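Long-range contact in pectinesterase (Sitophilus oryzae, PDB 4PMH), which hydrolyses the methyl esters of pectin to pectate and methanol, probably for the digestion of plant cell walls: residues 197-202 / 223-228. Sequence-based numbering, arbitrary orientation.
Sequences GHQDTL and GDIDFV
Asp200 and Asp226 share one first torsion, CG beside the backbone N (chi1 -64° and -55°). On the two neighbouring turns of chain this lays the side chains side by side, pointing the same way, with their carboxylates nearly coplanar. Asp200 OD1 stands 4.4 Å from Asp226 OD2. A water bridges the two, donating to Asp200 OD1 at 2.6 Å and to Asp226 OD2 at 2.7 Å. Arg290 forms a salt bridge with Asp226 OD2.

The two segments stack as successive coils of the right-handed parallel beta-helix of pectinesterases. Asp200 N donates to Ile225 O at 3.0 Å. Leu202 N donates to Phe227 O at 2.9 Å. His198 O accepts a hydrogen bond from Asp224 N at 2.7 Å and a weak one from Ile225 N.

Asp224 holds CG between its backbone N and carbonyl carbon (chi1 51°). This sets Asp224 OD2 at the edge of the His198 ring, in its plane, 3.4 Å from His198 CD2. Asp246 hydrogen-bonds His198 NE2, and Arg247 forms a salt bridge with Asp224 OD1. An alanine in place of Asp224 would probably leave Arg247 without this partner and open a gap at the His198 edge.

As in related pectinesterases, Asp226 is probably the nucleophile, Asp200 the proton donor and Gln199 the transition-state stabiliser. The bonds between the coils probably hold the two carboxylates in step, bridged by one water, consistent with an aspartyl esterase site.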
ATOM      1  N   GLY A 197      -2.061  10.006  -3.255  1.00 13.38           N
ATOM      2  CA  GLY A 197      -1.086  10.667  -2.442  1.00 14.02           C
ATOM      3  C   GLY A 197       0.105  11.000  -3.283  1.00 14.71           C
ATOM      4  O   GLY A 197       0.010  11.085  -4.509  1.00 14.67           O
ATOM      5  N   HIS A 198       1.228  11.196  -2.611  1.00 15.17           N
ATOM      6  CA  HIS A 198       2.469  11.461  -3.303  1.00 16.08           C
ATOM      7  C   HIS A 198       3.537  10.533  -2.777  1.00 15.58           C
ATOM      8  O   HIS A 198       3.796   9.496  -3.403  1.00 13.88           O
ATOM      9  CB  HIS A 198       2.818  12.930  -3.204  1.00 17.43           C
ATOM     10  CG  HIS A 198       2.023  13.761  -4.147  1.00 19.03           C
ATOM     11  ND1 HIS A 198       0.813  14.318  -3.804  1.00 20.75           N
ATOM     12  CD2 HIS A 198       2.223  14.061  -5.450  1.00 20.60           C
ATOM     13  CE1 HIS A 198       0.306  14.939  -4.851  1.00 21.30           C
ATOM     14  NE2 HIS A 198       1.145  14.801  -5.861  1.00 21.72           N
ATOM     15  N   GLN A 199       4.131  10.864  -1.634  1.00 16.44           N
ATOM     16  CA  GLN A 199       5.119   9.995  -1.000  1.00 16.56           C
ATOM     17  C   GLN A 199       4.434   9.144   0.066  1.00 16.45           C
ATOM     18  O   GLN A 199       3.773   9.688   0.930  1.00 14.80           O
ATOM     19  CB  GLN A 199       6.224  10.845  -0.372  1.00 18.70           C
ATOM     20  CG  GLN A 199       7.408  10.066   0.151  1.00 20.63           C
ATOM     21  CD  GLN A 199       8.611  10.959   0.487  1.00 23.07           C
ATOM     22  OE1 GLN A 199       8.637  12.158   0.170  1.00 27.57           O
ATOM     23  NE2 GLN A 199       9.605  10.378   1.128  1.00 24.19           N
ATOM     24  N   ASP A 200       4.611   7.816   0.014  1.00 15.51           N
ATOM     25  CA  ASP A 200       4.081   6.885   1.026  1.00 15.35           C
ATOM     26  C   ASP A 200       2.558   6.755   1.010  1.00 14.48           C
ATOM     27  O   ASP A 200       1.925   6.480   2.029  1.00 13.02           O
ATOM     28  CB  ASP A 200       4.569   7.238   2.444  1.00 16.70           C
ATOM     29  CG  ASP A 200       6.085   7.113   2.602  1.00 17.62           C
ATOM     30  OD1 ASP A 200       6.776   6.635   1.692  1.00 17.74           O
ATOM     31  OD2 ASP A 200       6.579   7.495   3.662  1.00 19.68           O
ATOM     32  N   THR A 201       1.973   6.922  -0.164  1.00 13.50           N
ATOM     33  CA  THR A 201       0.523   6.770  -0.317  1.00 13.16           C
ATOM     34  C   THR A 201      -0.060   5.532   0.372  1.00 12.69           C
ATOM     35  O   THR A 201      -0.988   5.652   1.179  1.00 13.03           O
ATOM     36  CB  THR A 201       0.125   6.786  -1.801  1.00 12.79           C
ATOM     37  OG1 THR A 201       0.657   7.963  -2.420  1.00 12.43           O
ATOM     38  CG2 THR A 201      -1.384   6.691  -1.980  1.00 12.48           C
ATOM     39  N   LEU A 202       0.443   4.354   0.048  1.00 12.17           N
ATOM     40  CA  LEU A 202      -0.140   3.110   0.546  1.00 11.63           C
ATOM     41  C   LEU A 202       0.892   2.367   1.373  1.00 10.97           C
ATOM     42  O   LEU A 202       1.924   1.950   0.857  1.00 10.65           O
ATOM     43  CB  LEU A 202      -0.649   2.215  -0.595  1.00 11.88           C
ATOM     44  CG  LEU A 202      -0.965   0.766  -0.229  1.00 12.12           C
ATOM     45  CD1 LEU A 202      -1.942   0.699   0.929  1.00 12.53           C
ATOM     46  CD2 LEU A 202      -1.522  -0.012  -1.422  1.00 12.43           C
ATOM     47  N   GLY A 223       0.984   8.187  -6.742  1.00 13.78           N
ATOM     48  CA  GLY A 223       2.001   8.783  -5.905  1.00 13.57           C
ATOM     49  C   GLY A 223       3.216   9.096  -6.745  1.00 13.71           C
ATOM     50  O   GLY A 223       3.159   9.075  -7.972  1.00 13.14           O
ATOM     51  N   ASP A 224       4.318   9.384  -6.083  1.00 14.20           N
ATOM     52  CA  ASP A 224       5.558   9.618  -6.776  1.00 15.08           C
ATOM     53  C   ASP A 224       6.749   8.917  -6.148  1.00 15.15           C
ATOM     54  O   ASP A 224       7.591   8.460  -6.886  1.00 15.10           O
ATOM     55  CB  ASP A 224       5.832  11.113  -6.968  1.00 16.00           C
ATOM     56  CG  ASP A 224       5.718  11.933  -5.684  1.00 17.63           C
ATOM     57  OD1 ASP A 224       5.898  11.409  -4.553  1.00 17.82           O
ATOM     58  OD2 ASP A 224       5.454  13.154  -5.828  1.00 18.81           O
ATOM     59  N   ILE A 225       6.810   8.808  -4.817  1.00 15.93           N
ATOM     60  CA  ILE A 225       7.945   8.191  -4.126  1.00 16.70           C
ATOM     61  C   ILE A 225       7.505   7.168  -3.070  1.00 16.14           C
ATOM     62  O   ILE A 225       6.755   7.490  -2.122  1.00 14.57           O
ATOM     63  CB  ILE A 225       8.822   9.266  -3.439  1.00 18.66           C
ATOM     64  CG1 ILE A 225       9.514  10.146  -4.489  1.00 20.31           C
ATOM     65  CG2 ILE A 225       9.850   8.640  -2.485  1.00 18.55           C
ATOM     66  CD1 ILE A 225      10.853   9.626  -4.961  1.00 21.89           C
ATOM     67  N   ASP A 226       7.999   5.936  -3.221  1.00 15.25           N
ATOM     68  CA  ASP A 226       7.675   4.838  -2.292  1.00 15.13           C
ATOM     69  C   ASP A 226       6.178   4.783  -2.031  1.00 13.74           C
ATOM     70  O   ASP A 226       5.750   4.610  -0.895  1.00 14.68           O
ATOM     71  CB  ASP A 226       8.435   4.981  -0.950  1.00 15.94           C
ATOM     72  CG  ASP A 226       9.942   5.093  -1.114  1.00 16.95           C
ATOM     73  OD1 ASP A 226      10.508   4.771  -2.192  1.00 17.03           O
ATOM     74  OD2 ASP A 226      10.597   5.510  -0.125  1.00 18.46           O
ATOM     75  N   PHE A 227       5.367   4.960  -3.067  1.00 12.16           N
ATOM     76  CA  PHE A 227       3.917   5.090  -2.827  1.00 11.56           C
ATOM     77  C   PHE A 227       3.167   3.785  -2.623  1.00 11.47           C
ATOM     78  O   PHE A 227       1.950   3.776  -2.328  1.00 10.86           O
ATOM     79  CB  PHE A 227       3.238   6.063  -3.813  1.00 11.38           C
ATOM     80  CG  PHE A 227       3.139   5.607  -5.243  1.00 10.91           C
ATOM     81  CD1 PHE A 227       4.103   5.985  -6.185  1.00 10.82           C
ATOM     82  CD2 PHE A 227       2.019   4.903  -5.684  1.00 10.57           C
ATOM     83  CE1 PHE A 227       3.959   5.628  -7.525  1.00 10.96           C
ATOM     84  CE2 PHE A 227       1.886   4.548  -7.005  1.00 10.51           C
ATOM     85  CZ  PHE A 227       2.842   4.930  -7.936  1.00 10.54           C
ATOM     86  N   VAL A 228       3.890   2.674  -2.726  1.00 11.42           N
ATOM     87  CA  VAL A 228       3.401   1.385  -2.231  1.00 12.36           C
ATOM     88  C   VAL A 228       4.576   0.784  -1.479  1.00 12.28           C
ATOM     89  O   VAL A 228       5.561   0.352  -2.101  1.00 12.37           O
ATOM     90  CB  VAL A 228       2.932   0.423  -3.350  1.00 12.68           C
ATOM     91  CG1 VAL A 228       2.449  -0.907  -2.764  1.00 13.09           C
ATOM     92  CG2 VAL A 228       1.839   1.066  -4.181  1.00 13.16           C
TER
HETATM   93  O   HOH W   1       9.342   6.850   1.880  1.00 33.23           O